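Local coordinates for BolA-like protein (Babesia bovis, PDB 3O2E) that is of unknown function but may bind a 2 iron, 2 sulfur cluster, as BolA-like proteins are thought to do, at residues 30-35 against 76-81; 62-67 against 93-98; 70-75 against 89-94. One frame throughout, in Å; residues are numbered along the deposited sequence.

Contact 1. Residues 30-35 against 76-81; sequences ERLRSM and NSAIAA
M35 and R31, one helical turn apart, close on A78 at the end of helix 68-78. The tight part centres on the methyl of A78. M35 SD lies 3.8 Å from A78 CB, and M35 CB touches the same methyl. M35 CG stands anti to the backbone N (chi1 -173°) and the chain runs straight as far as SD, which carries the sulfur across to the other helix. On the inner side L32 CD2 meets A78 CB at 4.2 Å and also nears I79 CG2. The branch CG2 of I79 packs against R31 CB at 3.8 Å. The aliphatic part of R31 passes the last carbonyl of the helix, with R31 CD 3.4 Å from A78 O.

The outer side is looser and polar. M35 SD and S77 OG are 3.4 Å apart at the surface, and S77 OG is hydrogen-bonded to L74 O. The R31 chain bends at chi2 (-73°), and R31 NE makes a salt bridge to E82 OE2. E30 lies beside the same guanidinium. The helices therefore meet mainly through carbon and sulfur, with two oxygens at the margin and no hydrogen bond between the segments. The charge of R31 is probably balanced mainly by E82.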
ATOM      1  N   GLU A  30      -9.079   0.164  -0.397  1.00 15.91           N
ATOM      2  CA  GLU A  30      -9.949   0.717   0.635  1.00 18.08           C
ATOM      3  C   GLU A  30      -9.222   0.833   1.988  1.00 16.42           C
ATOM      4  O   GLU A  30      -9.371   1.821   2.691  1.00 17.11           O
ATOM      5  CB  GLU A  30     -11.249  -0.115   0.684  1.00 20.04           C
ATOM      6  CG  GLU A  30     -12.105  -0.124   1.973  1.00 28.43           C
ATOM      7  CD  GLU A  30     -12.973  -1.419   2.058  1.00 36.46           C
ATOM      8  OE1 GLU A  30     -13.557  -1.812   1.019  1.00 43.56           O
ATOM      9  OE2 GLU A  30     -13.024  -2.087   3.127  1.00 41.58           O
ATOM     10  N   ARG A  31      -8.458  -0.185   2.359  1.00 15.32           N
ATOM     11  CA  ARG A  31      -7.720  -0.176   3.609  1.00 15.42           C
ATOM     12  C   ARG A  31      -6.709   0.914   3.584  1.00 14.59           C
ATOM     13  O   ARG A  31      -6.590   1.664   4.546  1.00 14.25           O
ATOM     14  CB  ARG A  31      -6.974  -1.491   3.825  1.00 15.92           C
ATOM     15  CG  ARG A  31      -7.825  -2.678   4.116  1.00 19.61           C
ATOM     16  CD  ARG A  31      -8.410  -2.661   5.488  1.00 24.85           C
ATOM     17  NE  ARG A  31      -9.381  -3.729   5.517  1.00 32.02           N
ATOM     18  CZ  ARG A  31     -10.649  -3.598   5.136  1.00 39.24           C
ATOM     19  NH1 ARG A  31     -11.139  -2.416   4.749  1.00 42.42           N
ATOM     20  NH2 ARG A  31     -11.444  -4.660   5.143  1.00 43.01           N
ATOM     21  N   LEU A  32      -5.948   0.998   2.484  1.00 13.59           N
ATOM     22  CA  LEU A  32      -4.903   2.040   2.371  1.00 12.83           C
ATOM     23  C   LEU A  32      -5.509   3.420   2.403  1.00 12.62           C
ATOM     24  O   LEU A  32      -4.981   4.312   3.072  1.00 13.34           O
ATOM     25  CB  LEU A  32      -4.038   1.856   1.092  1.00 11.39           C
ATOM     26  CG  LEU A  32      -3.221   0.582   0.959  1.00 14.08           C
ATOM     27  CD1 LEU A  32      -2.412   0.555  -0.351  1.00 12.42           C
ATOM     28  CD2 LEU A  32      -2.303   0.479   2.101  1.00 13.74           C
ATOM     29  N   ARG A  33      -6.577   3.632   1.625  1.00 13.28           N
ATOM     30  CA  ARG A  33      -7.269   4.940   1.632  1.00 14.20           C
ATOM     31  C   ARG A  33      -7.825   5.296   2.999  1.00 14.83           C
ATOM     32  O   ARG A  33      -7.751   6.435   3.446  1.00 13.63           O
ATOM     33  CB  ARG A  33      -8.408   4.970   0.609  1.00 15.00           C
ATOM     34  CG  ARG A  33      -7.852   5.031  -0.769  1.00 15.96           C
ATOM     35  CD  ARG A  33      -8.871   4.770  -1.853  1.00 17.03           C
ATOM     36  NE  ARG A  33      -8.185   5.083  -3.111  1.00 19.79           N
ATOM     37  CZ  ARG A  33      -8.364   4.500  -4.296  1.00 21.07           C
ATOM     38  NH1 ARG A  33      -9.259   3.527  -4.454  1.00 22.00           N
ATOM     39  NH2 ARG A  33      -7.621   4.941  -5.341  1.00 24.18           N
ATOM     40  N   SER A  34      -8.428   4.323   3.661  1.00 16.04           N
ATOM     41  CA  SER A  34      -9.002   4.571   4.967  1.00 18.05           C
ATOM     42  C   SER A  34      -7.939   5.035   5.988  1.00 17.90           C
ATOM     43  O   SER A  34      -8.168   6.025   6.698  1.00 16.64           O
ATOM     44  CB  SER A  34      -9.734   3.340   5.452  1.00 19.55           C
ATOM     45  OG  SER A  34     -10.129   3.536   6.788  1.00 25.60           O
ATOM     46  N   MET A  35      -6.782   4.349   6.030  1.00 17.09           N
ATOM     47  CA  MET A  35      -5.739   4.660   7.033  1.00 17.58           C
ATOM     48  C   MET A  35      -4.807   5.815   6.638  1.00 16.22           C
ATOM     49  O   MET A  35      -4.437   6.639   7.487  1.00 17.28           O
ATOM     50  CB  MET A  35      -4.928   3.418   7.400  1.00 17.62           C
ATOM     51  CG  MET A  35      -3.967   3.693   8.573  1.00 23.30           C
ATOM     52  SD  MET A  35      -2.892   2.435   9.239  0.66 26.31           S
ATOM     53  CE  MET A  35      -3.933   1.582  10.448  1.00 22.77           C
ATOM     54  N   ASN A  76       1.682  -1.706   6.333  1.00 15.57           N
ATOM     55  CA  ASN A  76       1.348  -3.073   6.729  1.00 15.22           C
ATOM     56  C   ASN A  76       0.321  -3.087   7.826  1.00 15.80           C
ATOM     57  O   ASN A  76      -0.546  -3.920   7.842  1.00 14.62           O
ATOM     58  CB  ASN A  76       2.568  -3.790   7.210  1.00 16.13           C
ATOM     59  CG  ASN A  76       3.550  -4.047   6.124  1.00 17.10           C
ATOM     60  OD1 ASN A  76       3.204  -4.163   4.945  1.00 16.12           O
ATOM     61  ND2 ASN A  76       4.787  -4.168   6.515  1.00 17.85           N
ATOM     62  N   SER A  77       0.375  -2.110   8.724  1.00 17.12           N
ATOM     63  CA  SER A  77      -0.648  -2.015   9.745  1.00 17.87           C
ATOM     64  C   SER A  77      -2.070  -1.713   9.195  1.00 16.98           C
ATOM     65  O   SER A  77      -3.041  -2.122   9.788  1.00 17.14           O
ATOM     66  CB  SER A  77      -0.230  -1.052  10.846  1.00 19.49           C
ATOM     67  OG  SER A  77      -0.867   0.169  10.658  1.00 23.21           O
ATOM     68  N   ALA A  78      -2.171  -0.989   8.087  1.00 16.80           N
ATOM     69  CA  ALA A  78      -3.444  -0.775   7.384  1.00 16.84           C
ATOM     70  C   ALA A  78      -4.098  -2.056   6.879  1.00 17.18           C
ATOM     71  O   ALA A  78      -5.338  -2.200   6.871  1.00 17.25           O
ATOM     72  CB  ALA A  78      -3.215   0.210   6.235  1.00 15.88           C
ATOM     73  N   ILE A  79      -3.268  -3.015   6.492  1.00 17.22           N
ATOM     74  CA  ILE A  79      -3.736  -4.268   5.892  1.00 17.15           C
ATOM     75  C   ILE A  79      -3.380  -5.460   6.764  1.00 17.16           C
ATOM     76  O   ILE A  79      -3.241  -6.596   6.234  1.00 17.12           O
ATOM     77  CB  ILE A  79      -3.170  -4.489   4.454  1.00 16.85           C
ATOM     78  CG1 ILE A  79      -1.626  -4.441   4.448  1.00 17.34           C
ATOM     79  CG2 ILE A  79      -3.699  -3.451   3.408  1.00 16.77           C
ATOM     80  CD1 ILE A  79      -0.988  -4.908   3.121  1.00 17.78           C
ATOM     81  N   ALA A  80      -3.288  -5.234   8.092  1.00 17.82           N
ATOM     82  CA  ALA A  80      -2.888  -6.278   9.056  1.00 17.57           C
ATOM     83  C   ALA A  80      -3.798  -7.469   9.007  1.00 17.82           C
ATOM     84  O   ALA A  80      -3.320  -8.572   9.016  1.00 16.99           O
ATOM     85  CB  ALA A  80      -2.794  -5.727  10.525  1.00 18.81           C
ATOM     86  N   ALA A  81      -5.109  -7.243   8.903  1.00 19.24           N
ATOM     87  CA  ALA A  81      -6.108  -8.306   8.904  1.00 20.17           C
ATOM     88  C   ALA A  81      -6.006  -9.196   7.683  1.00 19.98           C
ATOM     89  O   ALA A  81      -6.249 -10.387   7.755  1.00 20.15           O
ATOM     90  CB  ALA A  81      -7.500  -7.691   8.982  1.00 21.49           C
TER

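Contact 2. Residues 62-67 against 93-98; sequences QFEGKG and CLTPGE
A capping box opens helix 96-101, and the loop 62-67 packs against it and the strand end before it. T95 is the N-cap. Its OG1 accepts from E98 N at 3.1 Å, and T95 N in turn donates to E98 OE1 at 3.1 Å, meeting the carboxylate from above its plane. E98 OE1 also makes a salt bridge with R71 NH1. T95 OG1 lies between the backbone N and the carbonyl carbon (chi1 67°), which puts CG2 anti to the carbonyl carbon, on the loop side. T95 CG2 touches F63 C and lies 3.6 Å from E64 CG.

F63 gives most of the loop's share of the contact. C93 CB sits over one face of its ring, 3.7 Å from the centroid and 19° off the normal, a CH-pi contact displaced toward the ring rim. C93 SG lies obliquely to the same ring, 4.3 Å from the centroid. L94 O comes to the ring edge in plane, 3.2 Å from F63 CD2. The E64 chain crosses T95 at about a right angle and brings E64 OE2 to 3.8 Å from P96 CD. F63 and E64 open a type II turn.

The loop links strand 52-59 to helix 68-78. The F63 side chain touches I58 of that strand and R71 and V75 of that helix. L94 pairs through its backbone with I58 and S60, and the P96 ring rests on V59.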
ATOM      1  N   GLN A  62       0.808  11.030   5.765  1.00 13.13           N
ATOM      2  CA  GLN A  62       1.051  10.209   6.950  1.00 13.97           C
ATOM      3  C   GLN A  62       2.483   9.691   7.064  1.00 13.57           C
ATOM      4  O   GLN A  62       2.909   9.206   8.113  1.00 13.98           O
ATOM      5  CB  GLN A  62       0.078   9.026   6.977  1.00 14.63           C
ATOM      6  CG  GLN A  62      -1.364   9.395   7.148  1.00 16.49           C
ATOM      7  CD  GLN A  62      -1.568  10.198   8.401  1.00 22.05           C
ATOM      8  OE1 GLN A  62      -1.309   9.720   9.518  1.00 28.35           O
ATOM      9  NE2 GLN A  62      -1.977  11.428   8.232  1.00 22.70           N
ATOM     10  N   PHE A  63       3.204   9.742   5.967  1.00 13.18           N
ATOM     11  CA  PHE A  63       4.620   9.390   5.945  1.00 13.86           C
ATOM     12  C   PHE A  63       5.565  10.527   6.337  1.00 14.50           C
ATOM     13  O   PHE A  63       6.770  10.314   6.387  1.00 15.75           O
ATOM     14  CB  PHE A  63       5.024   8.927   4.551  1.00 13.11           C
ATOM     15  CG  PHE A  63       4.218   7.762   4.016  1.00 12.42           C
ATOM     16  CD1 PHE A  63       3.917   6.678   4.797  1.00 12.72           C
ATOM     17  CD2 PHE A  63       3.864   7.724   2.700  1.00 11.30           C
ATOM     18  CE1 PHE A  63       3.214   5.608   4.257  1.00 12.56           C
ATOM     19  CE2 PHE A  63       3.166   6.693   2.165  1.00 11.37           C
ATOM     20  CZ  PHE A  63       2.828   5.640   2.935  1.00  9.24           C
ATOM     21  N   GLU A  64       5.056  11.737   6.584  1.00 14.91           N
ATOM     22  CA  GLU A  64       5.916  12.844   6.975  1.00 15.74           C
ATOM     23  C   GLU A  64       6.478  12.571   8.370  1.00 16.59           C
ATOM     24  O   GLU A  64       5.750  12.197   9.270  1.00 15.83           O
ATOM     25  CB  GLU A  64       5.179  14.185   6.915  1.00 16.27           C
ATOM     26  CG  GLU A  64       4.759  14.559   5.471  1.00 19.62           C
ATOM     27  CD  GLU A  64       3.816  15.784   5.329  1.00 23.30           C
ATOM     28  OE1 GLU A  64       3.437  16.387   6.351  1.00 23.08           O
ATOM     29  OE2 GLU A  64       3.452  16.114   4.170  1.00 24.70           O
ATOM     30  N   GLY A  65       7.787  12.763   8.537  1.00 16.83           N
ATOM     31  CA  GLY A  65       8.433  12.580   9.827  1.00 17.50           C
ATOM     32  C   GLY A  65       8.802  11.148  10.079  1.00 17.68           C
ATOM     33  O   GLY A  65       9.190  10.809  11.193  1.00 19.89           O
ATOM     34  N   LYS A  66       8.726  10.312   9.051  1.00 16.90           N
ATOM     35  CA  LYS A  66       9.026   8.869   9.189  1.00 17.76           C
ATOM     36  C   LYS A  66      10.053   8.394   8.200  1.00 17.18           C
ATOM     37  O   LYS A  66      10.007   8.757   7.051  1.00 15.72           O
ATOM     38  CB  LYS A  66       7.788   8.009   8.994  1.00 16.81           C
ATOM     39  CG  LYS A  66       6.673   8.367   9.890  1.00 21.39           C
ATOM     40  CD  LYS A  66       5.579   7.338   9.840  1.00 25.69           C
ATOM     41  CE  LYS A  66       4.593   7.573  10.949  1.00 28.01           C
ATOM     42  NZ  LYS A  66       4.214   6.235  11.455  1.00 33.44           N
ATOM     43  N   GLY A  67      10.981   7.575   8.669  1.00 19.13           N
ATOM     44  CA  GLY A  67      11.892   6.851   7.777  1.00 19.97           C
ATOM     45  C   GLY A  67      11.190   5.745   7.002  1.00 19.29           C
ATOM     46  O   GLY A  67      10.047   5.411   7.263  1.00 17.56           O
ATOM     47  N   CYS A  93       6.703   4.354  -0.778  1.00 14.96           N
ATOM     48  CA  CYS A  93       6.002   5.280   0.129  1.00 14.74           C
ATOM     49  C   CYS A  93       6.676   6.688   0.037  1.00 15.02           C
ATOM     50  O   CYS A  93       7.813   6.868   0.415  1.00 16.34           O
ATOM     51  CB  CYS A  93       6.058   4.809   1.581  1.00 14.19           C
ATOM     52  SG  CYS A  93       5.456   3.171   1.927  1.00 17.62           S
ATOM     53  N   LEU A  94       5.954   7.656  -0.451  1.00 14.48           N
ATOM     54  CA  LEU A  94       6.452   9.012  -0.552  1.00 15.67           C
ATOM     55  C   LEU A  94       5.524   9.956   0.179  1.00 14.58           C
ATOM     56  O   LEU A  94       4.304   9.760   0.215  1.00 13.41           O
ATOM     57  CB  LEU A  94       6.503   9.434  -2.021  1.00 16.99           C
ATOM     58  CG  LEU A  94       7.487   8.781  -3.010  1.00 19.51           C
ATOM     59  CD1 LEU A  94       6.972   7.442  -3.369  1.00 20.91           C
ATOM     60  CD2 LEU A  94       7.600   9.632  -4.287  1.00 24.83           C
ATOM     61  N   THR A  95       6.091  11.028   0.695  1.00 14.91           N
ATOM     62  CA  THR A  95       5.290  12.144   1.127  1.00 15.37           C
ATOM     63  C   THR A  95       4.895  12.950  -0.117  1.00 16.19           C
ATOM     64  O   THR A  95       5.557  12.857  -1.174  1.00 16.24           O
ATOM     65  CB  THR A  95       6.057  13.050   2.117  1.00 16.15           C
ATOM     66  OG1 THR A  95       7.137  13.695   1.432  1.00 18.68           O
ATOM     67  CG2 THR A  95       6.586  12.263   3.312  1.00 15.17           C
ATOM     68  N   PRO A  96       3.833  13.761   0.003  1.00 16.55           N
ATOM     69  CA  PRO A  96       3.455  14.566  -1.163  1.00 17.64           C
ATOM     70  C   PRO A  96       4.564  15.540  -1.551  1.00 19.22           C
ATOM     71  O   PRO A  96       4.700  15.805  -2.736  1.00 17.88           O
ATOM     72  CB  PRO A  96       2.173  15.291  -0.733  1.00 17.72           C
ATOM     73  CG  PRO A  96       1.956  14.986   0.657  1.00 16.86           C
ATOM     74  CD  PRO A  96       2.899  13.924   1.124  1.00 16.64           C
ATOM     75  N   GLY A  97       5.372  15.987  -0.565  1.00 19.81           N
ATOM     76  CA  GLY A  97       6.572  16.763  -0.818  1.00 21.49           C
ATOM     77  C   GLY A  97       7.674  16.095  -1.623  1.00 22.15           C
ATOM     78  O   GLY A  97       8.281  16.718  -2.520  1.00 22.44           O
ATOM     79  N   GLU A  98       7.965  14.844  -1.280  1.00 21.89           N
ATOM     80  CA  GLU A  98       8.921  14.050  -2.012  1.00 22.45           C
ATOM     81  C   GLU A  98       8.414  13.723  -3.407  1.00 23.51           C
ATOM     82  O   GLU A  98       9.179  13.703  -4.349  1.00 24.04           O
ATOM     83  CB  GLU A  98       9.200  12.762  -1.263  1.00 22.05           C
ATOM     84  CG  GLU A  98       9.967  12.952   0.053  1.00 22.51           C
ATOM     85  CD  GLU A  98       9.785  11.799   1.010  1.00 21.78           C
ATOM     86  OE1 GLU A  98       9.165  10.798   0.605  1.00 16.67           O
ATOM     87  OE2 GLU A  98      10.221  11.906   2.197  1.00 19.20           O
TER

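Contact 3. Residues 70-75 against 89-94; sequences DRQRLV and FTMKCL
R71 NH1 is shared by two acceptors. It donates to C93 O at 3.0 Å, and it forms a salt bridge with E98 OE1. The bond to C93 O is bent, with an N-H...O angle of 142°. The oxygen lies in the guanidinium plane, at its edge, but NH1 stands 44° out of the carbonyl plane. The R71 chain is extended from CG to NE, which carries the guanidinium from the helix along to the strand end. R71 NE is hydrogen-bonded to K66 O. Bonds from both NE and NH1 probably limit the rotation of the group, and E98 would offset its charge. Closer to the backbone, R71 CB packs on C93 CB at 3.8 Å.

Further along the helix the contact is apolar. V75 and M91 reach toward each other tip to tip, with V75 CB 3.5 Å from M91 SD. M91 CG lies between the backbone N and the carbonyl carbon, and the chain bends at chi3, which turns CE to the V75 side too. The two V75 methyls part here: CG1 is 3.8 Å from F89 CE2, and CG2 is 3.9 Å from C93 SG. Q72 CG flanks the same M91 sulfur at 3.9 Å. Thus F89, M91 and C93, alternate residues of the strand, all face the helix.

The contact lies within the beta-alpha-beta unit of strand 52-59, helix 68-78 and strand 86-94. The axes of segments 70-75 and 89-94 come within 8.9 Å, with their N-to-C directions 116° apart. Strand 86-94 is an outermost strand of the sheet within this chain, its backbone hydrogen-bonded to strand 52-59. Helix 25-36 lies beside helix 68-78, with L32 and L36 against V75 and V28 against F89.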
ATOM      1  N   ASP A  70       9.689   2.723   8.990  1.00 18.74           N
ATOM      2  CA  ASP A  70       8.497   3.148   9.705  1.00 18.80           C
ATOM      3  C   ASP A  70       7.291   3.424   8.782  1.00 17.77           C
ATOM      4  O   ASP A  70       6.117   3.223   9.168  1.00 17.39           O
ATOM      5  CB  ASP A  70       8.819   4.348  10.583  1.00 20.54           C
ATOM      6  CG  ASP A  70       9.380   3.938  11.942  1.00 22.69           C
ATOM      7  OD1 ASP A  70       9.164   2.779  12.357  1.00 21.91           O
ATOM      8  OD2 ASP A  70       9.992   4.804  12.598  1.00 25.06           O
ATOM      9  N   ARG A  71       7.563   3.876   7.558  1.00 16.84           N
ATOM     10  CA  ARG A  71       6.520   3.970   6.511  1.00 15.21           C
ATOM     11  C   ARG A  71       5.936   2.600   6.150  1.00 15.07           C
ATOM     12  O   ARG A  71       4.717   2.418   6.086  1.00 15.03           O
ATOM     13  CB  ARG A  71       7.099   4.636   5.269  1.00 14.31           C
ATOM     14  CG  ARG A  71       7.496   6.082   5.517  1.00 15.33           C
ATOM     15  CD  ARG A  71       8.093   6.718   4.270  1.00 14.05           C
ATOM     16  NE  ARG A  71       8.650   8.014   4.627  1.00 17.07           N
ATOM     17  CZ  ARG A  71       8.890   8.990   3.768  1.00 16.20           C
ATOM     18  NH1 ARG A  71       8.614   8.827   2.497  1.00 17.21           N
ATOM     19  NH2 ARG A  71       9.360  10.148   4.204  1.00 21.63           N
ATOM     20  N   GLN A  72       6.812   1.631   5.914  1.00 16.10           N
ATOM     21  CA  GLN A  72       6.384   0.271   5.601  1.00 17.18           C
ATOM     22  C   GLN A  72       5.556  -0.323   6.699  1.00 16.88           C
ATOM     23  O   GLN A  72       4.501  -0.905   6.449  1.00 16.54           O
ATOM     24  CB  GLN A  72       7.567  -0.612   5.323  1.00 18.41           C
ATOM     25  CG  GLN A  72       8.281  -0.258   4.042  1.00 22.58           C
ATOM     26  CD  GLN A  72       9.493  -1.159   3.820  1.00 29.91           C
ATOM     27  OE1 GLN A  72       9.426  -2.379   4.004  1.00 36.86           O
ATOM     28  NE2 GLN A  72      10.612  -0.554   3.464  1.00 34.34           N
ATOM     29  N   ARG A  73       5.982  -0.113   7.935  1.00 17.55           N
ATOM     30  CA  ARG A  73       5.153  -0.521   9.062  1.00 17.65           C
ATOM     31  C   ARG A  73       3.747   0.043   9.065  1.00 17.44           C
ATOM     32  O   ARG A  73       2.764  -0.661   9.351  1.00 18.55           O
ATOM     33  CB  ARG A  73       5.876  -0.185  10.351  1.00 18.26           C
ATOM     34  CG  ARG A  73       7.052  -1.063  10.530  1.00 17.96           C
ATOM     35  CD  ARG A  73       8.009  -0.501  11.502  1.00 21.70           C
ATOM     36  NE  ARG A  73       8.904  -1.527  11.954  1.00 23.10           N
ATOM     37  CZ  ARG A  73      10.072  -1.333  12.533  1.00 28.81           C
ATOM     38  NH1 ARG A  73      10.552  -0.115  12.709  1.00 32.16           N
ATOM     39  NH2 ARG A  73      10.775  -2.380  12.930  1.00 31.30           N
ATOM     40  N   LEU A  74       3.633   1.322   8.748  1.00 17.68           N
ATOM     41  CA  LEU A  74       2.339   1.958   8.719  1.00 17.43           C
ATOM     42  C   LEU A  74       1.430   1.350   7.644  1.00 14.98           C
ATOM     43  O   LEU A  74       0.255   1.166   7.850  1.00 14.55           O
ATOM     44  CB  LEU A  74       2.548   3.451   8.482  1.00 18.64           C
ATOM     45  CG  LEU A  74       1.433   4.448   8.736  1.00 21.66           C
ATOM     46  CD1 LEU A  74       0.980   4.423  10.174  1.00 25.22           C
ATOM     47  CD2 LEU A  74       1.945   5.832   8.355  1.00 21.03           C
ATOM     48  N   VAL A  75       1.971   1.098   6.476  1.00 13.89           N
ATOM     49  CA  VAL A  75       1.200   0.471   5.395  1.00 14.13           C
ATOM     50  C   VAL A  75       0.779  -0.931   5.750  1.00 14.09           C
ATOM     51  O   VAL A  75      -0.382  -1.302   5.556  1.00 15.53           O
ATOM     52  CB  VAL A  75       1.974   0.516   4.092  1.00 13.41           C
ATOM     53  CG1 VAL A  75       1.212  -0.200   2.968  1.00 13.39           C
ATOM     54  CG2 VAL A  75       2.252   1.982   3.763  1.00 15.59           C
ATOM     55  N   PHE A  89       3.520  -8.506  -0.918  1.00 15.62           N
ATOM     56  CA  PHE A  89       3.121  -7.130  -0.943  1.00 15.16           C
ATOM     57  C   PHE A  89       4.372  -6.282  -0.951  1.00 15.94           C
ATOM     58  O   PHE A  89       5.256  -6.436  -0.084  1.00 18.81           O
ATOM     59  CB  PHE A  89       2.218  -6.810   0.236  1.00 14.97           C
ATOM     60  CG  PHE A  89       1.574  -5.451   0.134  1.00 16.93           C
ATOM     61  CD1 PHE A  89       0.351  -5.291  -0.475  1.00 18.86           C
ATOM     62  CD2 PHE A  89       2.214  -4.321   0.662  1.00 19.80           C
ATOM     63  CE1 PHE A  89      -0.253  -4.027  -0.581  1.00 20.35           C
ATOM     64  CE2 PHE A  89       1.617  -3.073   0.582  1.00 23.29           C
ATOM     65  CZ  PHE A  89       0.368  -2.931  -0.080  1.00 20.93           C
ATOM     66  N   THR A  90       4.487  -5.455  -1.980  1.00 15.04           N
ATOM     67  CA  THR A  90       5.569  -4.518  -2.113  1.00 14.92           C
ATOM     68  C   THR A  90       4.981  -3.105  -2.226  1.00 13.95           C
ATOM     69  O   THR A  90       3.805  -2.906  -2.548  1.00 12.80           O
ATOM     70  CB  THR A  90       6.453  -4.791  -3.327  1.00 15.45           C
ATOM     71  OG1 THR A  90       5.694  -4.595  -4.518  1.00 16.44           O
ATOM     72  CG2 THR A  90       7.029  -6.211  -3.312  1.00 16.07           C
ATOM     73  N   MET A  91       5.827  -2.112  -1.940  1.00 14.72           N
ATOM     74  CA  MET A  91       5.370  -0.730  -1.860  1.00 13.47           C
ATOM     75  C   MET A  91       6.492   0.287  -2.071  1.00 13.76           C
ATOM     76  O   MET A  91       7.695  -0.019  -1.915  1.00 13.54           O
ATOM     77  CB  MET A  91       4.667  -0.493  -0.521  1.00 14.07           C
ATOM     78  CG  MET A  91       5.608  -0.351   0.653  1.00 15.89           C
ATOM     79  SD  MET A  91       4.822  -0.285   2.226  0.71 13.11           S
ATOM     80  CE  MET A  91       4.622  -2.017   2.531  1.00 15.39           C
ATOM     81  N   LYS A  92       6.076   1.480  -2.488  1.00 14.03           N
ATOM     82  CA  LYS A  92       6.930   2.664  -2.530  1.00 14.24           C
ATOM     83  C   LYS A  92       6.129   3.768  -1.836  1.00 14.88           C
ATOM     84  O   LYS A  92       4.971   3.996  -2.184  1.00 13.79           O
ATOM     85  CB  LYS A  92       7.255   3.038  -3.975  1.00 15.41           C
ATOM     86  N   CYS A  93       6.703   4.354  -0.778  1.00 14.96           N
ATOM     87  CA  CYS A  93       6.002   5.280   0.129  1.00 14.74           C
ATOM     88  C   CYS A  93       6.676   6.688   0.037  1.00 15.02           C
ATOM     89  O   CYS A  93       7.813   6.868   0.415  1.00 16.34           O
ATOM     90  CB  CYS A  93       6.058   4.809   1.581  1.00 14.19           C
ATOM     91  SG  CYS A  93       5.456   3.171   1.927  1.00 17.62           S
ATOM     92  N   LEU A  94       5.954   7.656  -0.451  1.00 14.48           N
ATOM     93  CA  LEU A  94       6.452   9.012  -0.552  1.00 15.67           C
ATOM     94  C   LEU A  94       5.524   9.956   0.179  1.00 14.58           C
ATOM     95  O   LEU A  94       4.304   9.760   0.215  1.00 13.41           O
ATOM     96  CB  LEU A  94       6.503   9.434  -2.021  1.00 16.99           C
ATOM     97  CG  LEU A  94       7.487   8.781  -3.010  1.00 19.51           C
ATOM     98  CD1 LEU A  94       6.972   7.442  -3.369  1.00 20.91           C
ATOM     99  CD2 LEU A  94       7.600   9.632  -4.287  1.00 24.83           C
TER

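The three contacts join parts of one small BolA-like fold. Contacts 1 and 3 share helix 68-78, and their centres are about 11 Å apart. L32 CD2 of contact 1 reaches V75 CG1 of contact 3 at 3.7 Å, and I79 CD1 meets F89 CD1 at 3.9 Å. Contacts 2 and 3 share C93 and L94, with centres about 10 Å apart. A salt bridge joins them, R71 NH1 to E98 OE1 at 2.8 Å. Contacts 1 and 2 are about 17 Å apart between centres. The bound magnesium ion, at I86 and H87, lies about 7 Å from the F89 side chain and about 9 Å from that of I79. Contact 2 is away from this site.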